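Local coordinates for protein crustacyanin-C1 subunit (PDB 1I4U) that binds the carotenoid astaxanthin, as a lipocalin subunit of the crustacyanin complex that gives the lobster carapace its blue colour, at residues R28-A32 and F58-F63; K50-N54 and P174-K179; N114-S120 and D131-S137. All blocks are in the same frame, centred on the assembly; numbering follows the deposited sequence.

Interaction 1. Residues R28-A32 and F58-F63; sequences RNSYA and FDGKQF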
loop_
_atom_site.group_PDB
_atom_site.type_symbol
_atom_site.label_atom_id
_atom_site.label_comp_id
_atom_site.label_asym_id
_atom_site.label_seq_id
_atom_site.Cartn_x
_atom_site.Cartn_y
_atom_site.Cartn_z
ATOM N N ARG A 28 -6.452 20.431 -11.233
ATOM C CA ARG A 28 -6.163 20.004 -9.852
ATOM C C ARG A 28 -6.727 20.987 -8.852
ATOM O O ARG A 28 -7.230 20.631 -7.798
ATOM C CB ARG A 28 -4.659 19.872 -9.665
ATOM C CG ARG A 28 -3.965 18.819 -10.526
ATOM C CD ARG A 28 -4.545 17.431 -10.330
ATOM N NE ARG A 28 -3.732 16.472 -11.118
ATOM C CZ ARG A 28 -4.109 15.214 -11.254
ATOM N NH1 ARG A 28 -5.238 14.815 -10.675
ATOM N NH2 ARG A 28 -3.375 14.374 -11.962
ATOM N N ASN A 29 -6.666 22.282 -9.174
ATOM C CA ASN A 29 -7.129 23.279 -8.204
ATOM C C ASN A 29 -8.608 23.120 -8.006
ATOM O O ASN A 29 -9.160 23.347 -6.931
ATOM C CB ASN A 29 -6.755 24.639 -8.753
ATOM C CG ASN A 29 -5.349 25.081 -8.372
ATOM O OD1 ASN A 29 -5.082 25.346 -7.197
ATOM N ND2 ASN A 29 -4.437 25.186 -9.349
ATOM N N SER A 30 -9.325 22.726 -9.065
ATOM C CA SER A 30 -10.763 22.546 -8.909
ATOM C C SER A 30 -11.123 21.310 -8.094
ATOM O O SER A 30 -12.282 21.206 -7.675
ATOM C CB SER A 30 -11.431 22.487 -10.286
ATOM O OG SER A 30 -11.355 23.754 -10.948
ATOM N N TYR A 31 -10.204 20.392 -7.927
ATOM C CA TYR A 31 -10.414 19.203 -7.107
ATOM C C TYR A 31 -10.104 19.432 -5.631
ATOM O O TYR A 31 -10.449 18.632 -4.769
ATOM C CB TYR A 31 -9.573 18.032 -7.659
ATOM C CG TYR A 31 -9.986 16.690 -7.110
ATOM C CD1 TYR A 31 -11.154 16.027 -7.474
ATOM C CD2 TYR A 31 -9.140 16.067 -6.185
ATOM C CE1 TYR A 31 -11.490 14.805 -6.954
ATOM C CE2 TYR A 31 -9.507 14.826 -5.677
ATOM C CZ TYR A 31 -10.666 14.195 -6.050
ATOM O OH TYR A 31 -10.988 12.972 -5.498
ATOM N N ALA A 32 -9.445 20.553 -5.365
ATOM C CA ALA A 32 -9.082 20.882 -3.968
ATOM C C ALA A 32 -10.337 21.305 -3.193
ATOM O O ALA A 32 -11.434 21.386 -3.716
ATOM C CB ALA A 32 -8.008 21.913 -3.927
ATOM N N PHE A 58 -3.914 22.045 -2.580
ATOM C CA PHE A 58 -3.064 21.749 -3.705
ATOM C C PHE A 58 -1.924 22.772 -3.744
ATOM O O PHE A 58 -2.192 23.950 -3.753
ATOM C CB PHE A 58 -3.851 21.790 -5.013
ATOM C CG PHE A 58 -3.020 21.441 -6.230
ATOM C CD1 PHE A 58 -2.495 20.164 -6.322
ATOM C CD2 PHE A 58 -2.780 22.379 -7.228
ATOM C CE1 PHE A 58 -1.718 19.828 -7.423
ATOM C CE2 PHE A 58 -2.003 22.071 -8.326
ATOM C CZ PHE A 58 -1.462 20.786 -8.396
ATOM N N ASP A 59 -0.699 22.282 -3.757
ATOM C CA ASP A 59 0.453 23.142 -3.626
ATOM C C ASP A 59 1.166 23.297 -4.971
ATOM O O ASP A 59 2.296 23.788 -4.975
ATOM C CB ASP A 59 1.400 22.607 -2.540
ATOM C CG ASP A 59 2.075 21.299 -2.855
ATOM O OD1 ASP A 59 2.070 20.853 -4.030
ATOM O OD2 ASP A 59 2.661 20.680 -1.915
ATOM N N GLY A 60 0.516 22.834 -6.033
ATOM C CA GLY A 60 1.046 22.885 -7.373
ATOM C C GLY A 60 1.687 21.597 -7.836
ATOM O O GLY A 60 1.883 21.395 -9.032
ATOM N N LYS A 61 2.043 20.706 -6.918
ATOM C CA LYS A 61 2.627 19.408 -7.245
ATOM C C LYS A 61 1.968 18.223 -6.562
ATOM O O LYS A 61 2.094 17.096 -7.039
ATOM C CB LYS A 61 4.096 19.342 -6.828
ATOM C CG LYS A 61 5.005 20.353 -7.484
ATOM C CD LYS A 61 4.656 20.663 -8.935
ATOM C CE LYS A 61 5.905 21.040 -9.717
ATOM N NZ LYS A 61 5.661 20.983 -11.199
ATOM N N GLN A 62 1.246 18.448 -5.457
ATOM C CA GLN A 62 0.492 17.371 -4.851
ATOM C C GLN A 62 -0.590 18.020 -3.996
ATOM O O GLN A 62 -0.603 19.232 -3.810
ATOM C CB GLN A 62 1.401 16.539 -3.943
ATOM C CG GLN A 62 1.688 17.280 -2.655
ATOM C CD GLN A 62 2.594 16.512 -1.727
ATOM O OE1 GLN A 62 2.833 16.992 -0.630
ATOM N NE2 GLN A 62 3.052 15.338 -2.123
ATOM N N PHE A 63 -1.428 17.173 -3.464
ATOM C CA PHE A 63 -2.420 17.544 -2.469
ATOM C C PHE A 63 -1.975 17.093 -1.112
ATOM O O PHE A 63 -1.571 15.948 -0.918
ATOM C CB PHE A 63 -3.778 16.928 -2.771
ATOM C CG PHE A 63 -4.411 17.255 -4.095
ATOM C CD1 PHE A 63 -4.151 16.457 -5.179
ATOM C CD2 PHE A 63 -5.271 18.329 -4.246
ATOM C CE1 PHE A 63 -4.737 16.725 -6.415
ATOM C CE2 PHE A 63 -5.876 18.599 -5.463
ATOM C CZ PHE A 63 -5.642 17.776 -6.549
#
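At one end of this lipocalin barrel the short, weakly bonded helix 28-31 packs by shape against the turn joining strands 52-58 and 63-68. F63 is the bump that fills the hollow bounded by R28, Y31 and A32: its CE2 lies 3.4 Å from R28 O, and Y31 turns its ring edge toward the F63 face in an offset edge-to-face pair, centroids 5.8 Å apart. Over F58 the roles are reversed. R28 CB presses on the flat ring face, a CH-pi contact in which CB lies 3.6 Å from the F58 ring centroid and almost on its normal, while N29 OD1 comes to 3.8 Å from F58 CD2 at the ring edge. A32 CB packs 4.3 Å from F58 CB and 4.2 Å from F63 CE2. The CA-to-CB bonds of D59, K61 and Q62 point away from the helix, and the turn holds its own shape through an Asx turn, D59 OD1 accepting from K61 N at 2.9 Å. Around this packing, W21 of helix 17-24 makes a cation-pi contact with R28, Y31 reaches strand 115-123 at A116 and L118, and F63 touches L83 of strand 76-85.

Interaction 2. Residues K50-N54 and P174-K179; sequences KCVRN and PYDTQK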
loop_
_atom_site.group_PDB
_atom_site.type_symbol
_atom_site.label_atom_id
_atom_site.label_comp_id
_atom_site.label_asym_id
_atom_site.label_seq_id
_atom_site.Cartn_x
_atom_site.Cartn_y
_atom_site.Cartn_z
ATOM N N LYS A 50 -17.282 7.527 10.681
ATOM C CA LYS A 50 -18.390 8.422 10.496
ATOM C C LYS A 50 -17.912 9.847 10.222
ATOM O O LYS A 50 -16.801 10.252 10.635
ATOM C CB LYS A 50 -19.310 8.453 11.720
ATOM C CG LYS A 50 -19.849 7.123 12.158
ATOM C CD LYS A 50 -20.650 7.275 13.438
ATOM C CE LYS A 50 -21.291 5.967 13.849
ATOM N NZ LYS A 50 -21.923 6.104 15.203
ATOM N N CYS A 51 -18.725 10.636 9.541
ATOM C CA CYS A 51 -18.540 12.081 9.369
ATOM C C CYS A 51 -17.283 12.389 8.587
ATOM O O CYS A 51 -16.668 13.430 8.770
ATOM C CB CYS A 51 -18.526 12.799 10.734
ATOM S SG CYS A 51 -20.045 12.523 11.679
ATOM N N VAL A 52 -16.911 11.480 7.695
ATOM C CA VAL A 52 -15.625 11.523 6.993
ATOM C C VAL A 52 -15.548 12.735 6.085
ATOM O O VAL A 52 -16.340 12.855 5.133
ATOM C CB VAL A 52 -15.427 10.240 6.195
ATOM C CG1 VAL A 52 -14.115 10.304 5.446
ATOM C CG2 VAL A 52 -15.506 8.991 7.094
ATOM N N ARG A 53 -14.618 13.619 6.396
ATOM C CA ARG A 53 -14.455 14.917 5.793
ATOM C C ARG A 53 -12.992 15.035 5.348
ATOM O O ARG A 53 -12.107 14.986 6.177
ATOM C CB ARG A 53 -14.782 16.009 6.786
ATOM C CG ARG A 53 -14.677 17.427 6.321
ATOM C CD ARG A 53 -14.846 18.415 7.474
ATOM N NE ARG A 53 -14.893 19.813 7.105
ATOM C CZ ARG A 53 -13.865 20.605 6.867
ATOM N NH1 ARG A 53 -12.631 20.102 6.953
ATOM N NH2 ARG A 53 -14.078 21.876 6.546
ATOM N N ASN A 54 -12.788 15.174 4.053
ATOM C CA ASN A 54 -11.436 15.179 3.469
ATOM C C ASN A 54 -11.177 16.567 2.886
ATOM O O ASN A 54 -11.809 16.984 1.948
ATOM C CB ASN A 54 -11.292 14.105 2.416
ATOM C CG ASN A 54 -11.663 12.724 2.880
ATOM O OD1 ASN A 54 -11.068 12.270 3.847
ATOM N ND2 ASN A 54 -12.660 12.086 2.246
ATOM N N PRO A 174 -19.801 16.757 14.007
ATOM C CA PRO A 174 -19.163 17.972 14.534
ATOM C C PRO A 174 -18.120 18.521 13.567
ATOM O O PRO A 174 -16.927 18.655 13.891
ATOM C CB PRO A 174 -18.538 17.499 15.840
ATOM C CG PRO A 174 -18.086 16.109 15.489
ATOM C CD PRO A 174 -19.173 15.565 14.598
ATOM N N TYR A 175 -18.556 18.915 12.383
ATOM C CA TYR A 175 -17.624 19.326 11.341
ATOM C C TYR A 175 -16.777 20.530 11.745
ATOM O O TYR A 175 -15.604 20.584 11.398
ATOM C CB TYR A 175 -18.411 19.613 10.080
ATOM C CG TYR A 175 -19.124 18.491 9.401
ATOM C CD1 TYR A 175 -18.535 17.279 9.060
ATOM C CD2 TYR A 175 -20.429 18.642 9.006
ATOM C CE1 TYR A 175 -19.227 16.267 8.408
ATOM C CE2 TYR A 175 -21.139 17.677 8.340
ATOM C CZ TYR A 175 -20.532 16.480 8.051
ATOM O OH TYR A 175 -21.280 15.556 7.363
ATOM N N ASP A 176 -17.377 21.488 12.449
ATOM C CA ASP A 176 -16.625 22.680 12.806
ATOM C C ASP A 176 -15.541 22.342 13.806
ATOM O O ASP A 176 -14.548 23.063 13.877
ATOM C CB ASP A 176 -17.572 23.763 13.309
ATOM C CG ASP A 176 -18.245 24.563 12.245
ATOM O OD1 ASP A 176 -17.939 24.391 11.053
ATOM O OD2 ASP A 176 -19.134 25.385 12.648
ATOM N N THR A 177 -15.730 21.308 14.629
ATOM C CA THR A 177 -14.685 20.833 15.504
ATOM C C THR A 177 -13.643 20.069 14.704
ATOM O O THR A 177 -12.429 20.238 14.884
ATOM C CB THR A 177 -15.293 19.966 16.619
ATOM O OG1 THR A 177 -16.259 20.736 17.344
ATOM C CG2 THR A 177 -14.241 19.548 17.611
ATOM N N GLN A 178 -14.110 19.175 13.827
ATOM C CA GLN A 178 -13.186 18.410 12.981
ATOM C C GLN A 178 -12.222 19.283 12.224
ATOM O O GLN A 178 -11.052 18.969 12.117
ATOM C CB GLN A 178 -14.002 17.587 11.966
ATOM C CG GLN A 178 -14.790 16.471 12.588
ATOM C CD GLN A 178 -15.778 15.757 11.673
ATOM O OE1 GLN A 178 -16.890 15.420 12.087
ATOM N NE2 GLN A 178 -15.339 15.516 10.444
ATOM N N LYS A 179 -12.702 20.399 11.710
ATOM C CA LYS A 179 -11.865 21.239 10.850
ATOM C C LYS A 179 -10.790 21.930 11.663
ATOM O O LYS A 179 -9.900 22.502 11.018
ATOM C CB LYS A 179 -12.765 22.141 10.035
ATOM C CG LYS A 179 -13.294 23.350 10.727
ATOM C CD LYS A 179 -14.336 24.097 9.869
ATOM C CE LYS A 179 -14.700 25.406 10.616
ATOM N NZ LYS A 179 -15.945 26.048 10.090
#
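A short C-terminal helix laid against a lipocalin barrel shows how one hydrogen bond and side-chain packing can build a small interface next to a disulfide, here C51-C173. The first segment turns a corner at K50 and C51 before entering its strand. C51 O accepts the one hydrogen bond between the segments, from Q178 NE2 at 3.0 Å, and also lies 3.8 Å from Y175 CE1, at the ring edge. C51 SG packs 4.3 Å from CD of P174, the residue at the N-cap position. V52 points away from the helix, and R53 points toward it again, following strand alternation. The extended R53 side chain passes Q178, with R53 CB 3.7 Å from Q178 NE2, and sets one guanidinium face against K179, where R53 CZ lies 3.7 Å from K179 CB; its charge pairs with E55. Helix 175-178 thus packs against the corner and the beginning of strand 52-58, while L76 of strand 76-85 touches P174 and Q178, and Y36 of strand 33-41 meets the Y175 ring edge-to-face.

Interaction 3. Residues N114-S120 and D131-S137; sequences NYACLYS and DFSFIFS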
loop_
_atom_site.group_PDB
_atom_site.type_symbol
_atom_site.label_atom_id
_atom_site.label_comp_id
_atom_site.label_asym_id
_atom_site.label_seq_id
_atom_site.Cartn_x
_atom_site.Cartn_y
_atom_site.Cartn_z
ATOM N N ASN A 114 -19.841 18.784 -7.563
ATOM C CA ASN A 114 -20.858 18.035 -6.847
ATOM C C ASN A 114 -20.332 16.691 -6.341
ATOM O O ASN A 114 -20.561 16.332 -5.181
ATOM C CB ASN A 114 -22.085 17.786 -7.719
ATOM C CG ASN A 114 -22.733 19.107 -8.075
ATOM O OD1 ASN A 114 -23.491 19.643 -7.248
ATOM N ND2 ASN A 114 -22.407 19.627 -9.221
ATOM N N TYR A 115 -19.676 15.920 -7.229
ATOM C CA TYR A 115 -19.352 14.543 -6.888
ATOM C C TYR A 115 -18.022 14.123 -7.449
ATOM O O TYR A 115 -17.560 14.680 -8.433
ATOM C CB TYR A 115 -20.490 13.629 -7.438
ATOM C CG TYR A 115 -20.457 13.469 -8.924
ATOM C CD1 TYR A 115 -21.021 14.442 -9.744
ATOM C CD2 TYR A 115 -19.842 12.382 -9.526
ATOM C CE1 TYR A 115 -21.002 14.322 -11.109
ATOM C CE2 TYR A 115 -19.814 12.270 -10.892
ATOM C CZ TYR A 115 -20.386 13.235 -11.676
ATOM O OH TYR A 115 -20.381 13.178 -13.062
ATOM N N ALA A 116 -17.517 13.014 -6.892
ATOM C CA ALA A 116 -16.395 12.289 -7.434
ATOM C C ALA A 116 -16.571 10.794 -7.146
ATOM O O ALA A 116 -17.091 10.395 -6.090
ATOM C CB ALA A 116 -15.062 12.766 -6.902
ATOM N N CYS A 117 -16.179 9.974 -8.126
ATOM C CA CYS A 117 -16.251 8.533 -8.044
ATOM C C CYS A 117 -14.796 8.030 -8.074
ATOM O O CYS A 117 -14.122 8.220 -9.084
ATOM C CB CYS A 117 -17.044 7.955 -9.207
ATOM S SG CYS A 117 -18.521 8.889 -9.731
ATOM N N LEU A 118 -14.362 7.427 -6.967
ATOM C CA LEU A 118 -12.945 7.051 -6.799
ATOM C C LEU A 118 -12.767 5.557 -6.727
ATOM O O LEU A 118 -13.634 4.836 -6.199
ATOM C CB LEU A 118 -12.410 7.668 -5.519
ATOM C CG LEU A 118 -12.693 9.176 -5.338
ATOM C CD1 LEU A 118 -12.090 9.616 -3.990
ATOM C CD2 LEU A 118 -12.234 9.957 -6.531
ATOM N N TYR A 119 -11.631 5.083 -7.227
ATOM C CA TYR A 119 -11.389 3.654 -7.335
ATOM C C TYR A 119 -9.927 3.303 -7.083
ATOM O O TYR A 119 -9.028 3.974 -7.607
ATOM C CB TYR A 119 -11.780 3.211 -8.747
ATOM C CG TYR A 119 -11.670 1.718 -9.001
ATOM C CD1 TYR A 119 -12.489 0.842 -8.322
ATOM C CD2 TYR A 119 -10.751 1.177 -9.888
ATOM C CE1 TYR A 119 -12.446 -0.535 -8.485
ATOM C CE2 TYR A 119 -10.699 -0.195 -10.081
ATOM C CZ TYR A 119 -11.540 -1.042 -9.383
ATOM O OH TYR A 119 -11.456 -2.401 -9.605
ATOM N N SER A 120 -9.677 2.242 -6.334
ATOM C CA SER A 120 -8.362 1.691 -6.099
ATOM C C SER A 120 -8.433 0.171 -6.273
ATOM O O SER A 120 -9.425 -0.426 -5.853
ATOM C CB SER A 120 -7.906 1.986 -4.678
ATOM O OG SER A 120 -6.581 1.593 -4.460
ATOM N N ASP A 131 -10.551 -4.517 -4.594
ATOM C CA ASP A 131 -10.780 -3.113 -4.958
ATOM C C ASP A 131 -11.657 -2.430 -3.915
ATOM O O ASP A 131 -12.310 -3.015 -3.072
ATOM C CB ASP A 131 -11.341 -2.988 -6.336
ATOM C CG ASP A 131 -12.638 -3.697 -6.621
ATOM O OD1 ASP A 131 -13.354 -3.977 -5.655
ATOM O OD2 ASP A 131 -12.829 -3.962 -7.813
ATOM N N PHE A 132 -11.502 -1.121 -3.975
ATOM C CA PHE A 132 -11.983 -0.195 -2.963
ATOM C C PHE A 132 -12.541 1.014 -3.726
ATOM O O PHE A 132 -11.796 1.658 -4.452
ATOM C CB PHE A 132 -10.882 0.229 -1.956
ATOM C CG PHE A 132 -10.305 -1.020 -1.294
ATOM C CD1 PHE A 132 -11.011 -1.682 -0.321
ATOM C CD2 PHE A 132 -9.118 -1.556 -1.704
ATOM C CE1 PHE A 132 -10.520 -2.877 0.210
ATOM C CE2 PHE A 132 -8.584 -2.732 -1.187
ATOM C CZ PHE A 132 -9.333 -3.405 -0.237
ATOM N N SER A 133 -13.828 1.277 -3.561
ATOM C CA SER A 133 -14.519 2.305 -4.281
ATOM C C SER A 133 -15.164 3.272 -3.277
ATOM O O SER A 133 -15.521 2.907 -2.160
ATOM C CB SER A 133 -15.565 1.725 -5.219
ATOM O OG SER A 133 -14.991 0.852 -6.166
ATOM N N PHE A 134 -15.293 4.500 -3.749
ATOM C CA PHE A 134 -15.780 5.617 -2.937
ATOM C C PHE A 134 -16.624 6.543 -3.782
ATOM O O PHE A 134 -16.296 6.783 -4.916
ATOM C CB PHE A 134 -14.643 6.436 -2.352
ATOM C CG PHE A 134 -13.522 5.666 -1.678
ATOM C CD1 PHE A 134 -12.545 5.058 -2.439
ATOM C CD2 PHE A 134 -13.469 5.537 -0.296
ATOM C CE1 PHE A 134 -11.541 4.346 -1.824
ATOM C CE2 PHE A 134 -12.433 4.837 0.310
ATOM C CZ PHE A 134 -11.484 4.232 -0.464
ATOM N N ILE A 135 -17.664 7.096 -3.160
ATOM C CA ILE A 135 -18.444 8.184 -3.718
ATOM C C ILE A 135 -18.205 9.373 -2.807
ATOM O O ILE A 135 -18.491 9.270 -1.596
ATOM C CB ILE A 135 -19.935 7.841 -3.862
ATOM C CG1 ILE A 135 -20.133 6.650 -4.811
ATOM C CG2 ILE A 135 -20.791 8.997 -4.345
ATOM C CD1 ILE A 135 -21.546 6.060 -4.781
ATOM N N PHE A 136 -17.672 10.439 -3.364
ATOM C CA PHE A 136 -17.460 11.699 -2.659
ATOM C C PHE A 136 -18.477 12.779 -3.111
ATOM O O PHE A 136 -18.896 12.771 -4.273
ATOM C CB PHE A 136 -16.081 12.233 -2.967
ATOM C CG PHE A 136 -14.865 11.718 -2.251
ATOM C CD1 PHE A 136 -14.879 10.559 -1.476
ATOM C CD2 PHE A 136 -13.650 12.428 -2.349
ATOM C CE1 PHE A 136 -13.767 10.133 -0.770
ATOM C CE2 PHE A 136 -12.520 12.020 -1.628
ATOM C CZ PHE A 136 -12.594 10.873 -0.867
ATOM N N SER A 137 -18.838 13.630 -2.176
ATOM C CA SER A 137 -19.762 14.727 -2.397
ATOM C C SER A 137 -19.165 16.031 -1.896
ATOM O O SER A 137 -18.421 16.049 -0.933
ATOM C CB SER A 137 -21.074 14.450 -1.690
ATOM O OG SER A 137 -21.999 15.526 -1.900
#
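The antiparallel β-hairpin is the repeating unit of the up-and-down lipocalin barrel, and strands 115-123 and 128-137 form a regular example, their segments at 164°. D131 opens the second segment toward the turn of the hairpin; Y119 OH donates to D131 OD2 at 2.7 Å, and D131 OD1 forms a salt bridge with R163. F132 forms a hydrogen-bonded pair with S120, its N and O each 2.9 Å from S120 O and N. S133 faces Y119 in a non-hydrogen-bonded pair on the side that helix 144-156 packs against, where C117 is disulfide-linked to C150. F134 pairs with L118 through two backbone bonds, F134 CD1 lying 4.0 Å from L118 CB. I135 sits opposite C117. F136 bonds twice to A116, F136 N to A116 O at 2.8 Å and A116 N to F136 O at 3.0 Å, and L118 CD1 rests over its ring face, 3.4 Å from the centroid. Alternation thus gathers F132, F134 and F136 with A116, L118 and S120 on the other face. S137 ends the segment beside Y115, its CA 3.3 Å from N114 O in a CA-H...O contact.

Overall arrangement
From the N terminus, R28-A32 comes first and meets F58-F63, so interaction 1 closes a loop made mostly of strands 33-41 and 52-58 and ties helix 28-31 to the turn that follows them. Within that loop lies K50-N54, whose partner P174-K179 waits near the C terminus; interactions 1 and 2 therefore cross, and strand 52-58 runs from one to the other, their centres about 21 Å apart. Interaction 2 ties the C-terminal helix to the barrel. Interaction 3, a local hairpin, opens after interaction 1 has closed and falls wholly within the long span of interaction 2. By packing, interaction 1 touches interaction 3 (Y31 OH to L118 CD2, 3.4 Å), as does interaction 2 (N54 ND2 to F136 CZ, 3.3 Å).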